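Long-range contacts in VC0179-like protein (Escherichia coli, PDB 4XJ6), which probably makes cyclic dinucleotides such as cyclic GMP-AMP from nucleoside triphosphates, as a magnesium-binding bacterial homolog of cyclic GMP-AMP synthase: residues V51-R56 with I89-D94; D84-I89 with T150-L155; A96-F100 with P145-H149. All coordinates share one frame; numbering follows the deposited sequence.

Interaction 1. Residues V51-R56 with I89-D94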
# COMPACT_ATOMS: atom_id res chain seq x y z
N VAL A 51 12.03 25.44 14.89
CA VAL A 51 13.27 25.98 14.34
C VAL A 51 12.95 26.92 13.18
O VAL A 51 13.58 27.97 13.03
CB VAL A 51 14.22 24.85 13.87
CG1 VAL A 51 15.47 25.44 13.23
CG2 VAL A 51 14.60 23.95 15.05
N ALA A 52 11.95 26.55 12.39
CA ALA A 52 11.47 27.39 11.29
C ALA A 52 10.98 28.73 11.82
O ALA A 52 11.16 29.77 11.18
CB ALA A 52 10.37 26.68 10.52
N ILE A 53 10.36 28.71 12.99
CA ILE A 53 9.93 29.93 13.66
C ILE A 53 11.14 30.76 14.07
O ILE A 53 11.25 31.93 13.73
CB ILE A 53 9.07 29.64 14.91
CG1 ILE A 53 7.75 28.99 14.51
CG2 ILE A 53 8.79 30.92 15.68
CD1 ILE A 53 6.90 28.54 15.68
N ASP A 54 12.06 30.12 14.79
CA ASP A 54 13.23 30.78 15.34
C ASP A 54 14.13 31.41 14.27
O ASP A 54 14.82 32.39 14.54
CB ASP A 54 14.05 29.79 16.17
CG ASP A 54 13.28 29.24 17.36
OD1 ASP A 54 12.28 29.87 17.76
OD2 ASP A 54 13.67 28.17 17.88
N VAL A 55 14.12 30.83 13.07
CA VAL A 55 14.92 31.34 11.96
C VAL A 55 14.63 32.81 11.67
O VAL A 55 15.52 33.65 11.72
CB VAL A 55 14.69 30.52 10.67
CG1 VAL A 55 15.16 31.29 9.44
CG2 VAL A 55 15.40 29.18 10.76
N ARG A 56 13.37 33.11 11.38
CA ARG A 56 12.98 34.48 11.06
C ARG A 56 12.78 35.30 12.33
O ARG A 56 12.91 36.52 12.32
CB ARG A 56 11.72 34.50 10.20
CG ARG A 56 10.47 33.96 10.90
CD ARG A 56 9.24 34.74 10.48
NE ARG A 56 9.08 34.77 9.03
CZ ARG A 56 8.15 34.10 8.37
NH1 ARG A 56 7.27 33.35 9.03
NH2 ARG A 56 8.08 34.18 7.05
N ILE A 89 15.32 24.69 5.69
CA ILE A 89 14.58 25.42 6.71
C ILE A 89 15.08 26.86 6.79
O ILE A 89 14.31 27.80 7.02
CB ILE A 89 14.69 24.73 8.09
CG1 ILE A 89 13.96 23.39 8.07
CG2 ILE A 89 14.14 25.61 9.20
CD1 ILE A 89 14.07 22.64 9.38
N PHE A 90 16.38 27.03 6.58
CA PHE A 90 17.00 28.35 6.61
C PHE A 90 16.49 29.24 5.49
O PHE A 90 16.21 30.42 5.71
CB PHE A 90 18.53 28.20 6.52
CG PHE A 90 19.27 29.50 6.46
CD1 PHE A 90 19.63 30.16 7.62
CD2 PHE A 90 19.62 30.06 5.24
CE1 PHE A 90 20.32 31.36 7.57
CE2 PHE A 90 20.31 31.25 5.18
CZ PHE A 90 20.66 31.90 6.34
N GLU A 91 16.35 28.68 4.29
CA GLU A 91 16.10 29.50 3.11
C GLU A 91 14.72 29.29 2.47
O GLU A 91 14.53 29.61 1.29
CB GLU A 91 17.19 29.24 2.06
CG GLU A 91 17.15 27.86 1.43
CD GLU A 91 18.42 27.52 0.68
OE1 GLU A 91 18.45 27.66 -0.56
OE2 GLU A 91 19.40 27.10 1.33
N MET A 92 13.76 28.78 3.23
CA MET A 92 12.40 28.64 2.70
C MET A 92 11.71 30.01 2.68
O MET A 92 11.80 30.78 3.64
CB MET A 92 11.60 27.63 3.52
CG MET A 92 11.44 27.97 4.99
SD MET A 92 10.72 26.60 5.93
CE MET A 92 9.24 26.27 4.99
N GLU A 93 11.03 30.30 1.58
CA GLU A 93 10.38 31.60 1.39
C GLU A 93 9.35 31.91 2.47
O GLU A 93 8.82 31.00 3.12
CB GLU A 93 9.72 31.66 0.01
CG GLU A 93 10.70 31.74 -1.15
CD GLU A 93 10.00 31.81 -2.50
OE1 GLU A 93 9.18 30.92 -2.79
OE2 GLU A 93 10.27 32.76 -3.26
N ASP A 94 9.07 33.20 2.67
CA ASP A 94 8.14 33.65 3.70
C ASP A 94 6.78 32.98 3.58
O ASP A 94 6.21 32.53 4.58
CB ASP A 94 7.96 35.17 3.63
CG ASP A 94 9.16 35.93 4.17
OD1 ASP A 94 9.68 35.53 5.24
OD2 ASP A 94 9.59 36.91 3.53
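Helix 24-57 passes the C-terminal end of helix 79-90 most closely where the CA atoms of Ala52 and Ile89 lie 5.9 Å apart; one turn further on, the CA of Val55 is 6.5 Å from that of Phe90. This is helix-on-helix packing in the helical part of the nucleotidyltransferase, well away from the centre of the chain. After Phe90 the chain leaves helical geometry, turns, and starts helix 94-102 with Glu93 at the N-cap position.

The apolar half depends on a single methyl group. Ile89 holds CG2 anti to its own backbone N (its CG1 is at chi1 -68°), which presents this branch to the surface of helix 24-57. Ile89 CG2 rests there 3.8 Å from Ala52 CA and 4.1 Å from Val55 CG2, with Val51 CG1 also alongside. The other branch of Val55, CG1, lies over the end of helix 79-90, 4.0 Å from Phe90 O. Arg97 of helix 94-102 ties the two backbones together through hydrogen bonds from NH1 to Ala52 O and Ile89 O.

The polar half lies at the more exposed side. Arg56 bends at chi2 and chi3, so that its guanidinium reaches Asp94 beyond the turn, while NH1 of the same group makes a salt bridge to Asp98. The guanidinium and the Asp94 carboxylate are turned 28° against each other, and Arg56 NH2 gives a nearly straight bond (163°) of 2.8 Å to Asp94 OD1, meeting OD1 on its anti side but somewhat out of the carboxylate plane, while the oxygen lies in the guanidinium plane.

Interaction 2. Residues D84-I89 with T150-L155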
# COMPACT_ATOMS: atom_id res chain seq x y z
N ASP A 84 21.49 19.55 4.77
CA ASP A 84 20.52 19.86 3.72
C ASP A 84 19.23 20.40 4.31
O ASP A 84 18.71 21.43 3.87
CB ASP A 84 20.24 18.62 2.87
CG ASP A 84 19.51 18.96 1.59
OD1 ASP A 84 19.47 20.15 1.21
OD2 ASP A 84 19.00 18.02 0.94
N LEU A 85 18.71 19.71 5.33
CA LEU A 85 17.49 20.13 6.01
C LEU A 85 17.69 21.48 6.70
O LEU A 85 16.78 22.29 6.77
CB LEU A 85 17.05 19.08 7.03
CG LEU A 85 15.71 19.36 7.71
CD1 LEU A 85 14.60 19.54 6.68
CD2 LEU A 85 15.36 18.25 8.69
N ALA A 86 18.90 21.69 7.20
CA ALA A 86 19.27 22.96 7.82
C ALA A 86 19.15 24.09 6.80
O ALA A 86 18.58 25.14 7.09
CB ALA A 86 20.68 22.90 8.39
N ARG A 87 19.69 23.85 5.61
CA ARG A 87 19.63 24.83 4.54
C ARG A 87 18.19 25.11 4.11
O ARG A 87 17.79 26.27 4.01
CB ARG A 87 20.44 24.36 3.33
CG ARG A 87 21.94 24.36 3.56
CD ARG A 87 22.70 24.17 2.25
NE ARG A 87 22.44 22.86 1.66
CZ ARG A 87 23.16 21.77 1.92
NH1 ARG A 87 24.17 21.83 2.77
NH2 ARG A 87 22.86 20.62 1.33
N LEU A 88 17.43 24.05 3.87
CA LEU A 88 16.05 24.16 3.43
C LEU A 88 15.19 24.97 4.40
O LEU A 88 14.41 25.83 3.98
CB LEU A 88 15.43 22.78 3.24
CG LEU A 88 16.01 21.94 2.10
CD1 LEU A 88 15.50 20.51 2.17
CD2 LEU A 88 15.65 22.58 0.76
N ILE A 89 15.32 24.69 5.69
CA ILE A 89 14.58 25.42 6.71
C ILE A 89 15.08 26.86 6.79
O ILE A 89 14.31 27.80 7.02
CB ILE A 89 14.69 24.73 8.09
CG1 ILE A 89 13.96 23.39 8.07
CG2 ILE A 89 14.14 25.61 9.20
CD1 ILE A 89 14.07 22.64 9.38
N THR A 150 11.72 18.12 -1.03
CA THR A 150 12.86 17.55 -0.32
C THR A 150 12.74 17.75 1.18
O THR A 150 13.04 16.85 1.97
CB THR A 150 14.18 18.17 -0.81
OG1 THR A 150 14.33 17.94 -2.21
CG2 THR A 150 15.37 17.55 -0.07
N LEU A 151 12.29 18.94 1.58
CA LEU A 151 12.10 19.27 2.98
C LEU A 151 11.15 18.28 3.65
O LEU A 151 11.48 17.68 4.67
CB LEU A 151 11.56 20.70 3.12
CG LEU A 151 11.65 21.42 4.47
CD1 LEU A 151 11.58 22.92 4.26
CD2 LEU A 151 10.55 20.98 5.43
N LEU A 152 9.97 18.13 3.06
CA LEU A 152 8.94 17.25 3.59
C LEU A 152 9.38 15.80 3.61
O LEU A 152 9.06 15.05 4.53
CB LEU A 152 7.65 17.40 2.78
CG LEU A 152 7.10 18.82 2.65
CD1 LEU A 152 5.97 18.86 1.64
CD2 LEU A 152 6.63 19.29 4.01
N LEU A 153 10.12 15.40 2.58
CA LEU A 153 10.63 14.04 2.47
C LEU A 153 11.69 13.76 3.53
O LEU A 153 11.74 12.66 4.09
CB LEU A 153 11.20 13.79 1.08
CG LEU A 153 10.18 13.60 -0.04
CD1 LEU A 153 10.88 13.52 -1.40
CD2 LEU A 153 9.33 12.36 0.21
N LEU A 154 12.52 14.76 3.82
CA LEU A 154 13.54 14.63 4.85
C LEU A 154 12.94 14.57 6.25
O LEU A 154 13.53 14.00 7.16
CB LEU A 154 14.54 15.78 4.76
CG LEU A 154 15.61 15.66 3.67
CD1 LEU A 154 16.54 16.86 3.70
CD2 LEU A 154 16.38 14.36 3.81
N LEU A 155 11.76 15.16 6.41
CA LEU A 155 11.06 15.12 7.68
C LEU A 155 10.43 13.75 7.92
O LEU A 155 10.36 13.28 9.05
CB LEU A 155 9.99 16.21 7.75
CG LEU A 155 10.50 17.65 7.75
CD1 LEU A 155 9.35 18.61 7.99
CD2 LEU A 155 11.59 17.84 8.79
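Leu85 and Leu88 of helix 79-90 pack against Leu151 and Leu154 of helix 149-166, the first long helix after strand 128-138 in the nucleotidyltransferase domain. The short helical segments pass 9.9 Å apart with a signed crossing angle of -133°, about midway between perpendicular and antiparallel, and Leu85 lies closest to Leu151 along the backbone.

Most of the contact is apolar, leucine against leucine. Leu85 extends CG away from its backbone N (chi1 -175°), which carries its forked end across Leu151 and Leu155 at roughly right angles. One branch, CD1, lies 4.1 Å from Leu151 CG; the other, CD2, comes to 3.8 Å from Leu155 CD2. Leu154 answers from the opposite helix, its CD1 reaching in to 4.0 Å from Leu85 CB and 4.1 Å from Leu88 CD1. Leu88 in turn lays CD1 against the first turn of helix 149-166, 3.6 Å from Leu151 N and 3.7 Å from Thr150 CG2, while its CB backs onto Leu151 CD1. Val74 adds to the packing round Leu85, and residues of helix 24-57 to that round Leu155.

The polar groups stay at one border. Asp84 places OD2 3.8 Å from Thr150 CG2, beside that methyl and near Leu154 CD1, and crosses Thr150 at about a right angle. Its OD1 is turned to Arg87 on its own helix, and that arginine is also bridged to Glu80.

Charges are thus paired along helix 79-90 rather than between the helices, and what joins the two helices is burial of leucine side chains and the Thr150 methyl, an association that is probably hydrophobic in origin.

Interaction 3. Residues A96-F100 with P145-H149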
# COMPACT_ATOMS: atom_id res chain seq x y z
N ALA A 96 5.98 30.10 2.03
CA ALA A 96 6.13 28.69 2.35
C ALA A 96 6.34 28.51 3.85
O ALA A 96 5.81 27.58 4.46
CB ALA A 96 7.28 28.07 1.58
N ARG A 97 7.12 29.41 4.44
CA ARG A 97 7.42 29.35 5.87
C ARG A 97 6.16 29.58 6.69
O ARG A 97 5.93 28.90 7.69
CB ARG A 97 8.49 30.38 6.25
CG ARG A 97 9.10 30.14 7.62
CD ARG A 97 10.08 31.24 8.00
NE ARG A 97 11.23 31.30 7.11
CZ ARG A 97 12.31 30.54 7.24
NH1 ARG A 97 12.39 29.66 8.23
NH2 ARG A 97 13.31 30.66 6.38
N ASP A 98 5.33 30.53 6.26
CA ASP A 98 4.07 30.83 6.93
C ASP A 98 3.17 29.60 6.97
O ASP A 98 2.57 29.29 8.00
CB ASP A 98 3.35 31.98 6.23
CG ASP A 98 4.03 33.32 6.46
OD1 ASP A 98 4.76 33.44 7.46
OD2 ASP A 98 3.82 34.24 5.64
N ASP A 99 3.08 28.90 5.84
CA ASP A 99 2.28 27.68 5.75
C ASP A 99 2.83 26.60 6.67
O ASP A 99 2.08 25.96 7.41
CB ASP A 99 2.25 27.17 4.31
CG ASP A 99 1.40 28.03 3.40
OD1 ASP A 99 0.48 28.71 3.90
OD2 ASP A 99 1.65 28.03 2.18
N PHE A 100 4.15 26.41 6.62
CA PHE A 100 4.81 25.37 7.40
C PHE A 100 4.58 25.56 8.89
O PHE A 100 4.30 24.61 9.60
CB PHE A 100 6.31 25.36 7.08
CG PHE A 100 7.06 24.23 7.73
CD1 PHE A 100 6.79 22.92 7.39
CD2 PHE A 100 8.05 24.49 8.66
CE1 PHE A 100 7.47 21.88 7.98
CE2 PHE A 100 8.74 23.45 9.26
CZ PHE A 100 8.46 22.14 8.92
N PRO A 145 3.17 22.56 -5.30
CA PRO A 145 3.05 22.99 -3.90
C PRO A 145 4.08 24.07 -3.56
O PRO A 145 5.10 24.17 -4.24
CB PRO A 145 3.32 21.70 -3.12
CG PRO A 145 2.93 20.61 -4.05
CD PRO A 145 3.30 21.09 -5.42
N SER A 146 3.81 24.86 -2.53
CA SER A 146 4.70 25.96 -2.17
C SER A 146 5.94 25.45 -1.42
O SER A 146 7.06 25.89 -1.69
CB SER A 146 3.96 26.99 -1.32
OG SER A 146 3.57 26.45 -0.07
N ILE A 147 5.72 24.54 -0.48
CA ILE A 147 6.81 23.97 0.30
C ILE A 147 7.58 22.91 -0.50
O ILE A 147 6.97 22.05 -1.14
CB ILE A 147 6.29 23.35 1.62
CG1 ILE A 147 5.62 24.43 2.47
CG2 ILE A 147 7.41 22.67 2.38
CD1 ILE A 147 5.01 23.91 3.76
N GLY A 148 8.90 23.00 -0.48
CA GLY A 148 9.75 22.09 -1.22
C GLY A 148 9.54 20.63 -0.86
O GLY A 148 9.28 20.30 0.29
N HIS A 149 9.65 19.76 -1.86
CA HIS A 149 9.38 18.34 -1.67
C HIS A 149 10.48 17.67 -0.85
O HIS A 149 10.21 16.76 -0.06
CB HIS A 149 9.22 17.63 -3.01
CG HIS A 149 10.51 17.39 -3.73
ND1 HIS A 149 10.99 16.13 -4.01
CD2 HIS A 149 11.43 18.25 -4.23
CE1 HIS A 149 12.14 16.22 -4.65
NE2 HIS A 149 12.43 17.50 -4.79
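Helix 94-102 presents its side to the loop that leads from strand 128-138 into helix 149-166, and the two backbones come nearest at Ala96 and Ile147, whose CA atoms are 5.2 Å apart. The loop belongs to the nucleotidyltransferase domain and connects a strand of its mixed sheet to a helix; Gly148 stands at the N-cap position of that helix. The side chain at the closest approach is small: Ala96 CB packs 3.9 Å from Ser146 O and 4.1 Å from Ile147 CG1.

Ile147 supplies the apolar link. With CG1 beside its backbone N (chi1 -61°) and the chain then extended, the side chain runs along the helix surface: Ile147 CG1 lies 3.7 Å from Ala96 O, and Ile147 CD1 ends 3.8 Å from Phe100 CB, the two side chains crossing at about a right angle. The ring itself is directed into the core, against Met136 of strand 128-138, Leu151 and Leu155 of helix 149-166, and Ala48 and Ala52 of helix 24-57.

The polar edge is made by Asp99 and Ser146, which approach each other but each hydrogen-bond to Thr139. Thr139, just past the strand, gives its backbone N to Asp99 OD2, and its O receives Ser146 OG; backbone bonds also join Ser146 to Thr139. Held by the same residue, Asp99 OD2 and Ser146 OG lie side by side at 3.4 Å.

How the interactions relate
The three contacts lie about 10 to 11 Å apart, centre to centre, on one side of the chain's centre. Interactions 1 and 2 both use helix 79-90 and share Ile89; Met92 SD also reaches Leu151 CD1 at 4.1 Å. Interaction 3 is nested within the loop closed by interaction 2, and Phe100 CZ packs 3.8 Å from Leu155 CD1. Leu152 CD2, 3.8 Å from Ile147 CG2, is a further tie between these two. Through Met136 and Met194 this helical layer rests on strands 128-138 and 188-198, the same strands that carry the magnesium ligands Asp129, Asp131 and Asp191, although none of the three contacts includes a magnesium ligand.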